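Long-range contacts in rhodopsin (Todarodes pacificus, PDB 2Z73), which absorbs light through bound retinal and signals through a G protein to activate phospholipase C in squid vision: residues I74-S79 and F120-T125; N70-N75 and R150-M155; W12-I17 and K99-G104. One frame throughout, in Å; residues are numbered along the deposited sequence.

Contact 1 of 3, residues I74-S79 and F120-T125. With RET (retinal), chain D.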
loop_
_atom_site.group_PDB
_atom_site.type_symbol
_atom_site.label_atom_id
_atom_site.label_comp_id
_atom_site.label_asym_id
_atom_site.label_seq_id
_atom_site.Cartn_x
_atom_site.Cartn_y
_atom_site.Cartn_z
ATOM N N ILE A 74 5.907 -5.865 7.251
ATOM C CA ILE A 74 4.899 -6.751 7.786
ATOM C C ILE A 74 3.605 -5.972 7.976
ATOM O O ILE A 74 2.533 -6.411 7.553
ATOM C CB ILE A 74 5.379 -7.385 9.123
ATOM C CG1 ILE A 74 6.517 -8.376 8.829
ATOM C CG2 ILE A 74 4.231 -8.112 9.828
ATOM C CD1 ILE A 74 7.222 -8.910 10.049
ATOM N N ASN A 75 3.714 -4.806 8.603
ATOM C CA ASN A 75 2.555 -3.958 8.853
ATOM C C ASN A 75 1.821 -3.664 7.540
ATOM O O ASN A 75 0.585 -3.683 7.490
ATOM C CB ASN A 75 2.988 -2.648 9.522
ATOM C CG ASN A 75 1.808 -1.761 9.867
ATOM O OD1 ASN A 75 1.011 -2.085 10.749
ATOM N ND2 ASN A 75 1.682 -0.643 9.168
ATOM N N LEU A 76 2.594 -3.395 6.488
ATOM C CA LEU A 76 2.042 -3.106 5.167
ATOM C C LEU A 76 1.282 -4.335 4.646
ATOM O O LEU A 76 0.181 -4.220 4.104
ATOM C CB LEU A 76 3.173 -2.775 4.195
ATOM C CG LEU A 76 2.966 -1.722 3.110
ATOM C CD1 LEU A 76 4.041 -1.898 2.048
ATOM C CD2 LEU A 76 1.586 -1.845 2.478
ATOM N N ALA A 77 1.881 -5.512 4.809
ATOM C CA ALA A 77 1.262 -6.744 4.351
ATOM C C ALA A 77 -0.020 -7.051 5.118
ATOM O O ALA A 77 -0.971 -7.577 4.541
ATOM C CB ALA A 77 2.236 -7.897 4.478
ATOM N N PHE A 78 -0.049 -6.741 6.411
ATOM C CA PHE A 78 -1.248 -6.998 7.212
ATOM C C PHE A 78 -2.338 -6.079 6.668
ATOM O O PHE A 78 -3.496 -6.477 6.509
ATOM C CB PHE A 78 -1.007 -6.664 8.689
ATOM C CG PHE A 78 -2.205 -6.904 9.566
ATOM C CD1 PHE A 78 -2.303 -8.053 10.335
ATOM C CD2 PHE A 78 -3.264 -6.001 9.583
ATOM C CE1 PHE A 78 -3.434 -8.303 11.103
ATOM C CE2 PHE A 78 -4.403 -6.247 10.351
ATOM C CZ PHE A 78 -4.487 -7.397 11.108
ATOM N N SER A 79 -1.937 -4.846 6.392
ATOM C CA SER A 79 -2.817 -3.842 5.854
ATOM C C SER A 79 -3.419 -4.325 4.544
ATOM O O SER A 79 -4.639 -4.357 4.373
ATOM C CB SER A 79 -2.030 -2.552 5.609
ATOM O OG SER A 79 -2.850 -1.517 5.110
ATOM N N PHE A 120 -5.266 4.204 3.908
ATOM C CA PHE A 120 -4.490 5.278 4.521
ATOM C C PHE A 120 -3.265 4.680 5.198
ATOM O O PHE A 120 -2.217 5.311 5.278
ATOM C CB PHE A 120 -5.324 6.034 5.573
ATOM C CG PHE A 120 -6.451 6.855 5.003
ATOM C CD1 PHE A 120 -7.645 6.978 5.702
ATOM C CD2 PHE A 120 -6.314 7.514 3.783
ATOM C CE1 PHE A 120 -8.708 7.748 5.201
ATOM C CE2 PHE A 120 -7.362 8.288 3.265
ATOM C CZ PHE A 120 -8.570 8.405 3.983
ATOM N N MET A 121 -3.408 3.449 5.679
ATOM C CA MET A 121 -2.325 2.761 6.374
ATOM C C MET A 121 -1.219 2.297 5.445
ATOM O O MET A 121 -0.049 2.364 5.804
ATOM C CB MET A 121 -2.857 1.568 7.161
ATOM C CG MET A 121 -1.884 1.065 8.217
ATOM S SD MET A 121 -2.666 0.022 9.493
ATOM C CE MET A 121 -2.113 -1.572 9.009
ATOM N N SER A 122 -1.569 1.834 4.253
ATOM C CA SER A 122 -0.534 1.388 3.345
ATOM C C SER A 122 0.437 2.497 2.912
ATOM O O SER A 122 1.646 2.262 2.831
ATOM C CB SER A 122 -1.156 0.690 2.138
ATOM O OG SER A 122 -1.607 -0.598 2.515
ATOM N N ILE A 123 -0.065 3.702 2.652
ATOM C CA ILE A 123 0.818 4.806 2.263
ATOM C C ILE A 123 1.584 5.354 3.457
ATOM O O ILE A 123 2.769 5.670 3.347
ATOM C CB ILE A 123 0.065 5.993 1.644
ATOM C CG1 ILE A 123 -1.441 5.806 1.821
ATOM C CG2 ILE A 123 0.483 6.170 0.193
ATOM C CD1 ILE A 123 -2.251 7.027 1.472
ATOM N N MET A 124 0.918 5.478 4.599
ATOM C CA MET A 124 1.603 6.003 5.777
ATOM C C MET A 124 2.692 5.023 6.225
ATOM O O MET A 124 3.742 5.434 6.737
ATOM C CB MET A 124 0.618 6.256 6.917
ATOM C CG MET A 124 1.215 7.071 8.040
ATOM S SD MET A 124 2.099 8.537 7.441
ATOM C CE MET A 124 0.787 9.715 7.286
ATOM N N THR A 125 2.445 3.729 6.029
ATOM C CA THR A 125 3.441 2.740 6.400
ATOM C C THR A 125 4.594 2.966 5.443
ATOM O O THR A 125 5.751 2.972 5.850
ATOM C CB THR A 125 2.936 1.288 6.236
ATOM O OG1 THR A 125 1.840 1.058 7.120
ATOM C CG2 THR A 125 4.043 0.300 6.567
HETATM C C1 RET D . -8.444 8.989 -1.320
HETATM C C2 RET D . -7.226 9.361 -2.213
HETATM C C3 RET D . -6.308 8.208 -2.587
HETATM C C4 RET D . -5.862 7.385 -1.367
HETATM C C5 RET D . -7.023 7.013 -0.443
HETATM C C6 RET D . -8.199 7.719 -0.407
HETATM C C7 RET D . -9.355 7.331 0.506
HETATM C C8 RET D . -10.172 6.204 0.325
HETATM C C9 RET D . -11.266 5.641 1.129
HETATM C C10 RET D . -11.776 4.519 0.606
HETATM C C11 RET D . -12.800 3.618 1.090
HETATM C C12 RET D . -13.271 2.482 0.493
HETATM C C13 RET D . -13.058 1.813 -0.849
HETATM C C14 RET D . -13.631 0.598 -1.105
HETATM C C15 RET D . -13.488 -0.107 -2.385
HETATM C C16 RET D . -8.823 10.198 -0.465
HETATM C C17 RET D . -9.638 8.779 -2.306
HETATM C C18 RET D . -6.664 5.796 0.368
HETATM C C19 RET D . -11.689 6.297 2.429
HETATM C C20 RET D . -12.184 2.570 -1.874
#
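L76 and S122 bring their CA atoms within 5.5 Å of each other where helices 74-79 and 120-125 run antiparallel, at 164°, with axes 9.0 Å apart. The small side chains of S79, S122 and T125 suit so close an approach. S79 OG, anti to its own backbone N (chi1 -179°), donates to S122 OG at 3.0 Å. S122 OG also bonds to D80 and to the F118 carbonyl, which makes it a buried polar junction. CD2 of L76 packs against OG and CB of S122.

A turn away, N75 ND2 makes a weak, bent bond of 2.7 Å to T125 OG1. That hydroxyl is itself a donor to M121 O at 2.6 Å, and T125 N reaches the same carbonyl from the opposite face of its plane. The other amide atom, N75 OD1, bonds to W160. Flexible M121, its chain bent near the end, tucks CE 3.5 Å from S79 CB and also against N75 OD1. On the far side of its helix F120 meets retinal, CE2 lying 3.5 Å from C7. Such a polar network between transmembrane helices 2 and 3, around D80 and W160, is characteristic of rhodopsin-family receptors.

Contact 2 of 3, residues N70-N75 and R150-M155. With BOG (octyl beta-D-glucopyranoside), chain C.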
loop_
_atom_site.group_PDB
_atom_site.type_symbol
_atom_site.label_atom_id
_atom_site.label_comp_id
_atom_site.label_asym_id
_atom_site.label_seq_id
_atom_site.Cartn_x
_atom_site.Cartn_y
_atom_site.Cartn_z
ATOM N N ASN A 70 11.873 -4.002 8.798
ATOM C CA ASN A 70 11.032 -5.006 8.154
ATOM C C ASN A 70 9.665 -5.115 8.806
ATOM O O ASN A 70 8.740 -5.688 8.232
ATOM C CB ASN A 70 11.729 -6.361 8.178
ATOM C CG ASN A 70 12.737 -6.505 7.079
ATOM O OD1 ASN A 70 13.505 -7.458 7.053
ATOM N ND2 ASN A 70 12.732 -5.566 6.148
ATOM N N MET A 71 9.549 -4.581 10.017
ATOM C CA MET A 71 8.276 -4.583 10.720
ATOM C C MET A 71 7.298 -3.776 9.857
ATOM O O MET A 71 6.130 -4.147 9.714
ATOM C CB MET A 71 8.434 -3.943 12.106
ATOM C CG MET A 71 9.135 -4.832 13.142
ATOM S SD MET A 71 9.540 -3.988 14.713
ATOM C CE MET A 71 7.856 -3.423 15.210
ATOM N N PHE A 72 7.793 -2.681 9.271
ATOM C CA PHE A 72 6.971 -1.836 8.411
ATOM C C PHE A 72 6.425 -2.692 7.277
ATOM O O PHE A 72 5.250 -2.593 6.933
ATOM C CB PHE A 72 7.772 -0.673 7.810
ATOM C CG PHE A 72 8.333 0.289 8.824
ATOM C CD1 PHE A 72 7.590 0.683 9.929
ATOM C CD2 PHE A 72 9.616 0.810 8.666
ATOM C CE1 PHE A 72 8.122 1.581 10.867
ATOM C CE2 PHE A 72 10.152 1.702 9.595
ATOM C CZ PHE A 72 9.407 2.087 10.694
ATOM N N ILE A 73 7.289 -3.523 6.693
ATOM C CA ILE A 73 6.888 -4.401 5.595
ATOM C C ILE A 73 5.761 -5.324 6.049
ATOM O O ILE A 73 4.782 -5.538 5.332
ATOM C CB ILE A 73 8.070 -5.280 5.093
ATOM C CG1 ILE A 73 9.002 -4.455 4.201
ATOM C CG2 ILE A 73 7.546 -6.476 4.300
ATOM C CD1 ILE A 73 10.220 -5.230 3.698
ATOM N N ILE A 74 5.907 -5.865 7.251
ATOM C CA ILE A 74 4.899 -6.751 7.786
ATOM C C ILE A 74 3.605 -5.972 7.976
ATOM O O ILE A 74 2.533 -6.411 7.553
ATOM C CB ILE A 74 5.379 -7.385 9.123
ATOM C CG1 ILE A 74 6.517 -8.376 8.829
ATOM C CG2 ILE A 74 4.231 -8.112 9.828
ATOM C CD1 ILE A 74 7.222 -8.910 10.049
ATOM N N ASN A 75 3.714 -4.806 8.603
ATOM C CA ASN A 75 2.555 -3.958 8.853
ATOM C C ASN A 75 1.821 -3.664 7.540
ATOM O O ASN A 75 0.585 -3.683 7.490
ATOM C CB ASN A 75 2.988 -2.648 9.522
ATOM C CG ASN A 75 1.808 -1.761 9.867
ATOM O OD1 ASN A 75 1.011 -2.085 10.749
ATOM N ND2 ASN A 75 1.682 -0.643 9.168
ATOM N N ARG A 150 12.382 0.000 19.128
ATOM C CA ARG A 150 11.695 1.063 19.845
ATOM C C ARG A 150 11.060 1.994 18.830
ATOM O O ARG A 150 9.838 2.067 18.724
ATOM C CB ARG A 150 12.677 1.847 20.722
ATOM C CG ARG A 150 12.885 1.259 22.114
ATOM C CD ARG A 150 13.314 -0.199 22.052
ATOM N NE ARG A 150 14.527 -0.368 21.261
ATOM C CZ ARG A 150 15.048 -1.547 20.940
ATOM N NH1 ARG A 150 16.158 -1.609 20.216
ATOM N NH2 ARG A 150 14.456 -2.664 21.340
ATOM N N ARG A 151 11.902 2.692 18.074
ATOM C CA ARG A 151 11.417 3.614 17.059
ATOM C C ARG A 151 10.333 2.976 16.192
ATOM O O ARG A 151 9.189 3.440 16.169
ATOM C CB ARG A 151 12.574 4.098 16.178
ATOM C CG ARG A 151 13.057 5.509 16.498
ATOM C CD ARG A 151 13.615 5.620 17.916
ATOM N NE ARG A 151 15.013 5.196 18.003
ATOM C CZ ARG A 151 15.708 5.143 19.136
ATOM N NH1 ARG A 151 15.135 5.480 20.284
ATOM N NH2 ARG A 151 16.980 4.765 19.117
ATOM N N ALA A 152 10.696 1.910 15.488
ATOM C CA ALA A 152 9.761 1.218 14.610
ATOM C C ALA A 152 8.401 1.012 15.270
ATOM O O ALA A 152 7.368 1.414 14.726
ATOM C CB ALA A 152 10.342 -0.122 14.194
ATOM N N PHE A 153 8.403 0.388 16.445
ATOM C CA PHE A 153 7.165 0.135 17.167
ATOM C C PHE A 153 6.342 1.410 17.367
ATOM O O PHE A 153 5.131 1.408 17.154
ATOM C CB PHE A 153 7.469 -0.519 18.519
ATOM C CG PHE A 153 6.249 -0.779 19.359
ATOM C CD1 PHE A 153 5.193 -1.532 18.861
ATOM C CD2 PHE A 153 6.151 -0.254 20.643
ATOM C CE1 PHE A 153 4.047 -1.757 19.633
ATOM C CE2 PHE A 153 5.013 -0.474 21.421
ATOM C CZ PHE A 153 3.958 -1.227 20.912
ATOM N N ILE A 154 6.989 2.499 17.770
ATOM C CA ILE A 154 6.275 3.757 17.980
ATOM C C ILE A 154 5.735 4.258 16.643
ATOM O O ILE A 154 4.608 4.731 16.553
ATOM C CB ILE A 154 7.205 4.840 18.579
ATOM C CG1 ILE A 154 7.875 4.305 19.844
ATOM C CG2 ILE A 154 6.405 6.084 18.921
ATOM C CD1 ILE A 154 9.062 5.134 20.296
ATOM N N MET A 155 6.541 4.145 15.597
ATOM C CA MET A 155 6.111 4.590 14.277
ATOM C C MET A 155 4.829 3.890 13.798
ATOM O O MET A 155 3.892 4.560 13.359
ATOM C CB MET A 155 7.264 4.422 13.264
ATOM C CG MET A 155 8.309 5.551 13.377
ATOM S SD MET A 155 9.999 5.242 12.780
ATOM C CE MET A 155 9.881 5.801 11.072
HETATM C C1 BOG C . 18.307 -4.374 6.141
HETATM O O1 BOG C . 17.537 -3.405 5.572
HETATM C C2 BOG C . 19.004 -4.927 4.924
HETATM O O2 BOG C . 18.072 -5.496 3.926
HETATM C C3 BOG C . 19.849 -5.953 5.529
HETATM O O3 BOG C . 20.507 -6.456 4.423
HETATM C C4 BOG C . 20.816 -5.297 6.598
HETATM O O4 BOG C . 21.629 -6.268 7.178
HETATM C C5 BOG C . 20.087 -4.760 7.756
HETATM O O5 BOG C . 19.262 -3.773 7.147
HETATM C C6 BOG C . 21.050 -4.089 8.823
HETATM O O6 BOG C . 20.221 -3.571 9.996
HETATM C "C1'" BOG C . 16.357 -3.569 6.307
HETATM C "C2'" BOG C . 15.657 -2.348 5.977
HETATM C "C3'" BOG C . 14.373 -2.869 5.428
HETATM C "C4'" BOG C . 14.128 -1.927 4.393
HETATM C "C5'" BOG C . 12.710 -2.164 4.027
HETATM C "C6'" BOG C . 12.708 -1.757 2.657
HETATM C "C7'" BOG C . 11.319 -2.062 2.269
HETATM C "C8'" BOG C . 11.465 -2.292 0.867
#
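M71 and A152 face each other across a contact of apolar side chains, some of them resting on backbone atoms, with the two CA atoms 7.1 Å apart. Helices 70-75 and 150-155 run nearly parallel, at 25°, with axes 10.0 Å apart, a gap that long side chains from both helices bridge.

The aliphatic packing comes from M71. Its SD lies 4.0 Å from A152 CB, and the turn of the terminal bond (chi3 57°) carries CE on to the backbone of F153, 4.0 Å from its N. An unbranched thioether can follow the helix surface in this way, and alanine suits the facing position because its single methyl takes the sulfur directly. F153 takes part mainly through its backbone and CB; its ring points off onto the surface of the protein, where an apolar group may face lipid.

The aromatic contacts belong to F72. Its rim atom CZ reaches 3.8 Å from CE of M155, and the sulfur stands at the ring's edge, SD 5.2 Å from the centroid and 78° off the normal: a Met-aromatic contact. CE1 of the same ring also approaches CB of M155 and the carbonyl oxygen of A152. Around this pair, M128 touches both F72 and M155, and M147 closes on them from the loop before helix 149-167.

A detergent contact completes the account. I73, on another side of helix 70-75, lays CD1 3.6 Å from C7' in the octyl tail of the bound glucoside, an aliphatic branch against an aliphatic chain.

The methionine and phenylalanine contacts form the cytoplasmic end of the packing between transmembrane helices 2 and 4, with helix 104-138 beside them, as in the seven-helix bundle of rhodopsin-like receptors.

Contact 3 of 3, residues W12-I17 and K99-G104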
loop_
_atom_site.group_PDB
_atom_site.type_symbol
_atom_site.label_atom_id
_atom_site.label_comp_id
_atom_site.label_asym_id
_atom_site.label_seq_id
_atom_site.Cartn_x
_atom_site.Cartn_y
_atom_site.Cartn_z
ATOM N N TRP A 12 -32.248 -0.679 -8.515
ATOM C CA TRP A 12 -31.216 -0.288 -7.575
ATOM C C TRP A 12 -31.651 -0.279 -6.114
ATOM O O TRP A 12 -30.810 -0.176 -5.221
ATOM C CB TRP A 12 -30.709 1.113 -7.943
ATOM C CG TRP A 12 -31.838 2.105 -8.054
ATOM C CD1 TRP A 12 -32.540 2.423 -9.184
ATOM C CD2 TRP A 12 -32.488 2.788 -6.975
ATOM N NE1 TRP A 12 -33.596 3.254 -8.875
ATOM C CE2 TRP A 12 -33.588 3.493 -7.525
ATOM C CE3 TRP A 12 -32.256 2.867 -5.595
ATOM C CZ2 TRP A 12 -34.451 4.266 -6.742
ATOM C CZ3 TRP A 12 -33.121 3.636 -4.813
ATOM C CH2 TRP A 12 -34.205 4.325 -5.392
ATOM N N TYR A 13 -32.951 -0.384 -5.860
ATOM C CA TYR A 13 -33.446 -0.320 -4.488
ATOM C C TYR A 13 -32.845 -1.268 -3.482
ATOM O O TYR A 13 -32.877 -2.484 -3.654
ATOM C CB TYR A 13 -34.957 -0.494 -4.423
ATOM C CG TYR A 13 -35.488 -0.314 -3.015
ATOM C CD1 TYR A 13 -36.003 -1.390 -2.299
ATOM C CD2 TYR A 13 -35.461 0.933 -2.399
ATOM C CE1 TYR A 13 -36.481 -1.228 -0.999
ATOM C CE2 TYR A 13 -35.931 1.112 -1.108
ATOM C CZ TYR A 13 -36.441 0.023 -0.413
ATOM O OH TYR A 13 -36.918 0.179 0.873
ATOM N N ASN A 14 -32.316 -0.696 -2.409
ATOM C CA ASN A 14 -31.745 -1.491 -1.349
ATOM C C ASN A 14 -32.533 -1.233 -0.069
ATOM O O ASN A 14 -32.620 -0.107 0.411
ATOM C CB ASN A 14 -30.274 -1.139 -1.137
ATOM C CG ASN A 14 -29.563 -2.161 -0.290
ATOM O OD1 ASN A 14 -30.005 -2.488 0.815
ATOM N ND2 ASN A 14 -28.460 -2.681 -0.801
ATOM N N PRO A 15 -33.125 -2.283 0.498
ATOM C CA PRO A 15 -33.903 -2.127 1.724
ATOM C C PRO A 15 -33.086 -1.753 2.952
ATOM O O PRO A 15 -33.645 -1.301 3.949
ATOM C CB PRO A 15 -34.574 -3.490 1.870
ATOM C CG PRO A 15 -33.547 -4.419 1.299
ATOM C CD PRO A 15 -33.143 -3.683 0.043
ATOM N N SER A 16 -31.767 -1.924 2.875
ATOM C CA SER A 16 -30.875 -1.636 4.005
ATOM C C SER A 16 -30.158 -0.296 3.918
ATOM O O SER A 16 -29.895 0.343 4.938
ATOM C CB SER A 16 -29.797 -2.715 4.119
ATOM O OG SER A 16 -30.341 -4.021 4.148
ATOM N N ILE A 17 -29.839 0.117 2.696
ATOM C CA ILE A 17 -29.083 1.336 2.459
ATOM C C ILE A 17 -29.793 2.252 1.466
ATOM O O ILE A 17 -30.284 1.794 0.437
ATOM C CB ILE A 17 -27.686 0.941 1.914
ATOM C CG1 ILE A 17 -27.033 -0.047 2.894
ATOM C CG2 ILE A 17 -26.820 2.189 1.666
ATOM C CD1 ILE A 17 -25.852 -0.801 2.347
ATOM N N LYS A 99 -26.236 -9.111 -7.969
ATOM C CA LYS A 99 -26.525 -7.784 -8.488
ATOM C C LYS A 99 -27.134 -6.912 -7.399
ATOM O O LYS A 99 -27.983 -6.075 -7.680
ATOM C CB LYS A 99 -27.461 -7.905 -9.688
ATOM C CG LYS A 99 -26.810 -8.677 -10.838
ATOM C CD LYS A 99 -27.771 -9.587 -11.577
ATOM C CE LYS A 99 -28.766 -8.810 -12.400
ATOM N NZ LYS A 99 -29.634 -9.737 -13.175
ATOM N N LYS A 100 -26.686 -7.108 -6.156
ATOM C CA LYS A 100 -27.189 -6.339 -5.023
ATOM C C LYS A 100 -26.397 -6.568 -3.735
ATOM O O LYS A 100 -25.910 -7.669 -3.499
ATOM C CB LYS A 100 -28.658 -6.690 -4.777
ATOM C CG LYS A 100 -29.287 -5.937 -3.624
ATOM C CD LYS A 100 -30.810 -6.038 -3.656
ATOM C CE LYS A 100 -31.371 -5.499 -4.968
ATOM N NZ LYS A 100 -30.881 -4.124 -5.257
ATOM N N TRP A 101 -26.269 -5.524 -2.914
ATOM C CA TRP A 101 -25.574 -5.619 -1.634
ATOM C C TRP A 101 -26.561 -6.118 -0.594
ATOM O O TRP A 101 -27.415 -5.369 -0.112
ATOM C CB TRP A 101 -25.014 -4.255 -1.200
ATOM C CG TRP A 101 -24.380 -4.267 0.182
ATOM C CD1 TRP A 101 -25.023 -4.115 1.378
ATOM C CD2 TRP A 101 -22.994 -4.458 0.495
ATOM N NE1 TRP A 101 -24.127 -4.197 2.413
ATOM C CE2 TRP A 101 -22.874 -4.408 1.903
ATOM C CE3 TRP A 101 -21.838 -4.669 -0.276
ATOM C CZ2 TRP A 101 -21.639 -4.563 2.564
ATOM C CZ3 TRP A 101 -20.603 -4.824 0.384
ATOM C CH2 TRP A 101 -20.521 -4.768 1.788
ATOM N N ILE A 102 -26.441 -7.395 -0.254
ATOM C CA ILE A 102 -27.337 -8.051 0.700
ATOM C C ILE A 102 -26.817 -8.149 2.126
ATOM O O ILE A 102 -27.369 -8.911 2.908
ATOM C CB ILE A 102 -27.616 -9.495 0.267
ATOM C CG1 ILE A 102 -26.282 -10.271 0.225
ATOM C CG2 ILE A 102 -28.312 -9.514 -1.082
ATOM C CD1 ILE A 102 -26.417 -11.778 0.140
ATOM N N PHE A 103 -25.786 -7.394 2.483
ATOM C CA PHE A 103 -25.230 -7.528 3.824
ATOM C C PHE A 103 -25.567 -6.455 4.837
ATOM O O PHE A 103 -25.001 -6.434 5.929
ATOM C CB PHE A 103 -23.713 -7.714 3.725
ATOM C CG PHE A 103 -23.307 -8.889 2.874
ATOM C CD1 PHE A 103 -23.474 -10.194 3.340
ATOM C CD2 PHE A 103 -22.814 -8.695 1.589
ATOM C CE1 PHE A 103 -23.156 -11.287 2.530
ATOM C CE2 PHE A 103 -22.495 -9.780 0.771
ATOM C CZ PHE A 103 -22.666 -11.072 1.238
ATOM N N GLY A 104 -26.499 -5.574 4.488
ATOM C CA GLY A 104 -26.907 -4.532 5.412
ATOM C C GLY A 104 -26.010 -3.322 5.521
ATOM O O GLY A 104 -24.860 -3.347 5.110
HETATM O O HOH W 1 -28.274 -5.318 2.574
#
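W101 O is gripped twice: N14 ND2 donates to it at 3.0 Å, in the carbonyl plane and on a lone pair, with an N-H...O angle of 147°, and a water donates to it at 2.8 Å. That water also bonds to S16 OG and accepts from G104 N, so it ties both loops together.

The other end of the N14 amide serves its own loop. OD1 receives S16 N at 2.8 Å in its carbonyl plane and I17 N at 3.2 Å from above that plane; the first bond closes an Asx turn, and the second extends it to an Asx motif. Asparagine suits this place because one amide can accept from its own backbone and donate across the gap. An alanine here would probably leave W101 O without its amide donor and the S16 and I17 amides without their common acceptor, freeing the turn to shift.

K100 adds a second polar link. Its chain starts extended, then bends at both final torsions, bringing NZ 3.0 Å from Y13 O, well above the carbonyl plane.

Apolar contact lies beside these bonds. I17 sets CD1 3.6 Å from W101 CD1, while the indole's NE1 donates to G104 O at 2.9 Å and so fixes the ring's rotation; F103 CB lies over one indole face, toward its rim. S16 CB sits 3.7 Å from G104 CA, and at G104's positive phi a CB would be jammed against the preceding carbonyl. W101 also packs on C108, which is disulfide-bonded to C186, and meets Y111 edge-to-face.

The sequence W101-I102-F103-G104 matches the WxFG motif of the first extracellular loop in class A receptors, here joined to the N-terminal segment on the extracellular side of the opsin.

Contacts 1 and 2 share helix 70-87 and overlap at I74 and N75, with their centres 10 Å apart; successive parts of that helix pack first on helix 149-167, then on helix 104-138. T125 CG2 of contact 1 packs against the F72 carbonyl of contact 2. Contact 1 is wholly buried near the middle of the chain and pairs hydroxyls and an amide, whereas contact 2, partly at the surface near the cytoplasmic side, relies on methionine and aromatic packing. Contact 3 is remote from both, about 30 Å from contact 1 between centres. Joining irregular extracellular loops instead of helices, it depends on an asparagine amide, a lysine and a water meeting backbone groups.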